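Local coordinates for protein carbohydrate kinase, FGGY (PDB 3H6E) that probably acts as a carbohydrate kinase of the FGGY family, a group that transfers phosphate from ATP to sugars and related substrates, at residues A[305-310]-A[340-345]; A[269-274]-A[292-297]. All coordinates share one frame; numbering follows the deposited sequence.

Interaction 1. Residues A[305-310]-A[340-345]; sequences ETLIEI and PTLMRG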
loop_
_atom_site.group_PDB
_atom_site.type_symbol
_atom_site.label_atom_id
_atom_site.label_comp_id
_atom_site.label_asym_id
_atom_site.label_seq_id
_atom_site.Cartn_x
_atom_site.Cartn_y
_atom_site.Cartn_z
ATOM N N GLU A 305 12.717 -15.631 0.195
ATOM C CA GLU A 305 12.579 -16.539 -0.939
ATOM C C GLU A 305 13.934 -16.917 -1.527
ATOM O O GLU A 305 14.116 -18.029 -2.017
ATOM C CB GLU A 305 11.705 -15.922 -2.028
ATOM C CG GLU A 305 11.242 -16.923 -3.073
ATOM C CD GLU A 305 10.994 -16.285 -4.425
ATOM O OE1 GLU A 305 9.813 -16.162 -4.815
ATOM O OE2 GLU A 305 11.983 -15.900 -5.092
ATOM N N THR A 306 14.879 -15.983 -1.490
ATOM C CA THR A 306 16.234 -16.290 -1.920
ATOM C C THR A 306 16.767 -17.424 -1.056
ATOM O O THR A 306 17.385 -18.362 -1.556
ATOM C CB THR A 306 17.166 -15.073 -1.796
ATOM O OG1 THR A 306 16.567 -13.936 -2.431
ATOM C CG2 THR A 306 18.515 -15.364 -2.447
ATOM N N LEU A 307 16.499 -17.334 0.246
ATOM C CA LEU A 307 16.970 -18.324 1.212
ATOM C C LEU A 307 16.309 -19.697 1.065
ATOM O O LEU A 307 16.990 -20.717 1.061
ATOM C CB LEU A 307 16.772 -17.822 2.647
ATOM C CG LEU A 307 17.816 -16.894 3.274
ATOM C CD1 LEU A 307 19.158 -17.059 2.577
ATOM C CD2 LEU A 307 17.361 -15.444 3.245
ATOM N N ILE A 308 14.985 -19.726 0.957
ATOM C CA ILE A 308 14.257 -20.995 0.925
ATOM C C ILE A 308 14.024 -21.528 -0.492
ATOM O O ILE A 308 13.500 -22.626 -0.671
ATOM C CB ILE A 308 12.931 -20.924 1.719
ATOM C CG1 ILE A 308 12.113 -19.702 1.310
ATOM C CG2 ILE A 308 13.209 -20.888 3.211
ATOM C CD1 ILE A 308 11.216 -19.941 0.127
ATOM N N GLU A 309 14.405 -20.732 -1.487
ATOM C CA GLU A 309 14.455 -21.173 -2.882
ATOM C C GLU A 309 13.100 -21.397 -3.560
ATOM O O GLU A 309 12.843 -20.831 -4.622
ATOM C CB GLU A 309 15.336 -22.419 -3.019
ATOM C CG GLU A 309 16.783 -22.195 -2.594
ATOM C CD GLU A 309 17.644 -23.440 -2.741
ATOM O OE1 GLU A 309 17.129 -24.479 -3.207
ATOM O OE2 GLU A 309 18.843 -23.379 -2.389
ATOM N N ILE A 310 12.236 -22.212 -2.960
ATOM C CA ILE A 310 10.996 -22.616 -3.624
ATOM C C ILE A 310 9.751 -22.502 -2.742
ATOM O O ILE A 310 9.837 -22.573 -1.517
ATOM C CB ILE A 310 11.099 -24.063 -4.174
ATOM C CG1 ILE A 310 11.467 -25.038 -3.053
ATOM C CG2 ILE A 310 12.123 -24.146 -5.301
ATOM C CD1 ILE A 310 11.708 -26.450 -3.538
ATOM N N PRO A 340 22.311 -8.820 6.635
ATOM C CA PRO A 340 21.759 -8.033 5.524
ATOM C C PRO A 340 22.863 -7.573 4.578
ATOM O O PRO A 340 23.989 -7.386 5.031
ATOM C CB PRO A 340 21.150 -6.812 6.226
ATOM C CG PRO A 340 20.961 -7.228 7.646
ATOM C CD PRO A 340 22.091 -8.166 7.935
ATOM N N THR A 341 22.552 -7.378 3.298
ATOM C CA THR A 341 21.205 -7.561 2.772
ATOM C C THR A 341 21.227 -8.485 1.560
ATOM O O THR A 341 22.266 -8.664 0.923
ATOM C CB THR A 341 20.590 -6.217 2.326
ATOM O OG1 THR A 341 19.229 -6.419 1.925
ATOM C CG2 THR A 341 21.368 -5.638 1.157
ATOM N N LEU A 342 20.073 -9.058 1.236
ATOM C CA LEU A 342 19.958 -9.928 0.070
ATOM C C LEU A 342 19.333 -9.207 -1.126
ATOM O O LEU A 342 19.157 -9.797 -2.189
ATOM C CB LEU A 342 19.177 -11.201 0.414
ATOM C CG LEU A 342 19.840 -12.098 1.462
ATOM C CD1 LEU A 342 19.393 -11.708 2.869
ATOM C CD2 LEU A 342 19.543 -13.567 1.194
HETATM N N MSE A 343 19.002 -7.931 -0.938
HETATM C CA MSE A 343 18.498 -7.084 -2.018
HETATM C C MSE A 343 19.225 -5.744 -2.082
HETATM O O MSE A 343 18.670 -4.716 -1.687
HETATM C CB MSE A 343 16.998 -6.826 -1.859
HETATM C CG MSE A 343 16.103 -7.831 -2.556
HETATM SE SE MSE A 343 16.625 -8.233 -4.399
HETATM C CE MSE A 343 16.572 -6.462 -5.203
ATOM N N ARG A 344 20.457 -5.763 -2.590
ATOM C CA ARG A 344 21.267 -4.552 -2.731
ATOM C C ARG A 344 20.435 -3.360 -3.182
ATOM O O ARG A 344 19.718 -3.440 -4.177
ATOM C CB ARG A 344 22.401 -4.776 -3.732
ATOM C CG ARG A 344 23.609 -5.485 -3.167
ATOM C CD ARG A 344 24.468 -4.548 -2.339
ATOM N NE ARG A 344 25.233 -3.617 -3.165
ATOM C CZ ARG A 344 26.266 -2.911 -2.715
ATOM N NH1 ARG A 344 26.657 -3.039 -1.454
ATOM N NH2 ARG A 344 26.915 -2.081 -3.519
ATOM N N GLY A 345 20.535 -2.257 -2.447
ATOM C CA GLY A 345 19.852 -1.033 -2.817
ATOM C C GLY A 345 18.466 -0.854 -2.220
ATOM O O GLY A 345 17.797 0.138 -2.495
#
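Thr306 and Leu342 mark the nearest approach of the two backbones, with 7.6 Å between their CA atoms, where the last turn of helix 300-308 faces an irregular loop that follows strand 337-339. Both belong to the FGGY C-terminal domain, of the actin-like ATPase clan. The helix ends at Ile308, and Glu309 leaves it with a positive phi (71°), while the loop opens with a cis peptide bond between Pro340 and Thr341. No hydrogen bond joins the two segments themselves; on the loop side one side chain, Leu342, carries the contact. Its CB points toward the helix, and with CG anti to the carbonyl carbon (chi1 -63°) CD2 reaches Leu307. There CD2 of Leu342 lies 3.5 Å from CD2 and 3.8 Å from CD1 of Leu307, so one methyl fits against both branches of the other leucine, the two side chains crossing at about a right angle. The same Leu342 CD2 also rests 4.1 Å from CB of Thr306, and here the side chains run past each other in opposite directions. Glu303, one turn back on the helix, accepts a hydrogen bond from Leu342 N through OE1, and Tyr373 and Phe354 also touch the leucine. The loop is shaped from within by an ST turn: Met343 N points almost straight at Thr341 OG1, 3.2 Å away, with an N-H...O angle of 173°.

Interaction 2. Residues A[269-274]-A[292-297]; sequences TPVDTA and PVPSAR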
loop_
_atom_site.group_PDB
_atom_site.type_symbol
_atom_site.label_atom_id
_atom_site.label_comp_id
_atom_site.label_asym_id
_atom_site.label_seq_id
_atom_site.Cartn_x
_atom_site.Cartn_y
_atom_site.Cartn_z
ATOM N N THR A 269 0.912 11.556 17.725
ATOM C CA THR A 269 1.522 12.868 17.894
ATOM C C THR A 269 2.063 13.372 16.558
ATOM O O THR A 269 2.244 12.593 15.621
ATOM C CB THR A 269 2.677 12.818 18.911
ATOM O OG1 THR A 269 3.641 11.841 18.495
ATOM C CG2 THR A 269 2.153 12.454 20.290
ATOM N N PRO A 270 2.307 14.685 16.456
ATOM C CA PRO A 270 2.946 15.217 15.249
ATOM C C PRO A 270 4.378 14.707 15.153
ATOM O O PRO A 270 5.089 14.715 16.156
ATOM C CB PRO A 270 2.943 16.729 15.487
ATOM C CG PRO A 270 1.895 16.962 16.535
ATOM C CD PRO A 270 1.929 15.747 17.403
ATOM N N VAL A 271 4.796 14.263 13.974
ATOM C CA VAL A 271 6.157 13.773 13.800
ATOM C C VAL A 271 6.924 14.618 12.780
ATOM O O VAL A 271 6.332 15.299 11.941
ATOM C CB VAL A 271 6.185 12.281 13.399
ATOM C CG1 VAL A 271 5.495 11.440 14.456
ATOM C CG2 VAL A 271 5.515 12.081 12.060
ATOM N N ASP A 272 8.248 14.577 12.870
ATOM C CA ASP A 272 9.107 15.371 12.002
ATOM C C ASP A 272 9.580 14.531 10.826
ATOM O O ASP A 272 10.693 14.008 10.836
ATOM C CB ASP A 272 10.307 15.894 12.794
ATOM C CG ASP A 272 11.087 16.954 12.041
ATOM O OD1 ASP A 272 10.789 17.170 10.847
ATOM O OD2 ASP A 272 11.994 17.570 12.645
ATOM N N THR A 273 8.732 14.408 9.811
ATOM C CA THR A 273 9.032 13.555 8.662
ATOM C C THR A 273 10.150 14.097 7.769
ATOM O O THR A 273 10.840 13.325 7.099
ATOM C CB THR A 273 7.774 13.294 7.812
ATOM O OG1 THR A 273 7.079 14.527 7.595
ATOM C CG2 THR A 273 6.850 12.325 8.526
ATOM N N ALA A 274 10.328 15.414 7.766
ATOM C CA ALA A 274 11.390 16.046 6.984
ATOM C C ALA A 274 12.768 15.510 7.368
ATOM O O ALA A 274 13.742 15.697 6.645
ATOM C CB ALA A 274 11.345 17.552 7.155
ATOM N N PRO A 292 0.162 12.981 7.862
ATOM C CA PRO A 292 1.313 12.196 7.399
ATOM C C PRO A 292 1.355 10.776 7.970
ATOM O O PRO A 292 1.089 10.552 9.151
ATOM C CB PRO A 292 2.513 13.013 7.889
ATOM C CG PRO A 292 2.002 14.412 7.961
ATOM C CD PRO A 292 0.565 14.294 8.393
ATOM N N VAL A 293 1.694 9.828 7.105
ATOM C CA VAL A 293 1.818 8.427 7.470
ATOM C C VAL A 293 3.250 7.972 7.232
ATOM O O VAL A 293 3.582 7.490 6.147
ATOM C CB VAL A 293 0.875 7.557 6.627
ATOM C CG1 VAL A 293 1.129 6.074 6.883
ATOM C CG2 VAL A 293 -0.576 7.930 6.897
ATOM N N PRO A 294 4.111 8.141 8.245
ATOM C CA PRO A 294 5.519 7.752 8.125
ATOM C C PRO A 294 5.645 6.282 7.746
ATOM O O PRO A 294 4.968 5.434 8.328
ATOM C CB PRO A 294 6.068 7.994 9.534
ATOM C CG PRO A 294 5.189 9.054 10.098
ATOM C CD PRO A 294 3.820 8.780 9.538
ATOM N N SER A 295 6.505 5.991 6.773
ATOM C CA SER A 295 6.625 4.641 6.242
ATOM C C SER A 295 8.074 4.208 6.059
ATOM O O SER A 295 8.944 5.022 5.774
ATOM C CB SER A 295 5.891 4.538 4.904
ATOM O OG SER A 295 4.613 5.149 4.987
ATOM N N ALA A 296 8.319 2.913 6.224
ATOM C CA ALA A 296 9.629 2.333 5.958
ATOM C C ALA A 296 9.436 0.937 5.397
ATOM O O ALA A 296 8.691 0.139 5.966
ATOM C CB ALA A 296 10.456 2.282 7.224
ATOM N N ARG A 297 10.086 0.639 4.278
ATOM C CA ARG A 297 10.004 -0.703 3.712
ATOM C C ARG A 297 11.351 -1.382 3.488
ATOM O O ARG A 297 12.415 -0.765 3.584
ATOM C CB ARG A 297 9.175 -0.738 2.414
ATOM C CG ARG A 297 8.837 0.607 1.785
ATOM C CD ARG A 297 10.048 1.300 1.187
ATOM N NE ARG A 297 10.418 0.827 -0.150
ATOM C CZ ARG A 297 9.810 1.201 -1.276
ATOM N NH1 ARG A 297 8.772 2.024 -1.228
ATOM N NH2 ARG A 297 10.228 0.743 -2.451
#
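Val271 is the first residue of 269-274 to reach Pro294, on strand 292-298 of the seven-stranded mixed sheet in the FGGY C-terminal domain. The topology explains the meeting: 269-274 begins the connection from strand 261-266 to strand 282-286, and strand 292-298 lies between those two in the sheet, antiparallel to both. Val271 aims its CB at the strand, and its CG2, set between the backbone N and the carbonyl carbon, comes to 3.6 Å from CG of Pro294, the outermost corner of the proline ring. The backbone then bends past Asp272, with a weak hydrogen bond from Thr273 N back to Val271 O, and enters a short 3-10 turn. At its start, Thr273 brings CG2 to the same ring atom, beside the valine methyl and 4.0 Å from Pro294 CG, the Thr273 and Pro294 side chains crossing at about a right angle. A looser touch joins Thr273 CG2 to Pro292 CB at 4.4 Å. The Thr273 methyl lies anti to the carbonyl carbon, while OG1 (chi1 46°) hydrogen-bonds Gln181 OE1, from an earlier part of the chain. On the strand, alternation does the sorting: Pro292 and Pro294 present their rings to the connection while Val293 points away. Pro267 and Ile385 add further cover to Pro294. Just beyond, Ser295 folds its hydroxyl back on its own strand, OG donating to Val293 O over 2.8 Å from a position tilted 32° off the carbonyl plane.

Overall arrangement
Both contacts sit in the C-terminal domain and are joined by the chain itself, since strand 292-298 of interaction 2 leads almost directly into helix 300-308 of interaction 1. Their centres nevertheless lie 27 Å apart, and the nearest atoms, about 8 Å apart, do not touch. Interaction 2 is partly buried and sets a crossover connection against a strand of the seven-stranded sheet; interaction 1 is a surface contact, holding a loop against the end of a helix. Each buries a similarly small apolar area without a hydrogen bond between its segments, but one sets valine and threonine methyls on proline rings, the other packs a leucine methyl against a leucine and a threonine.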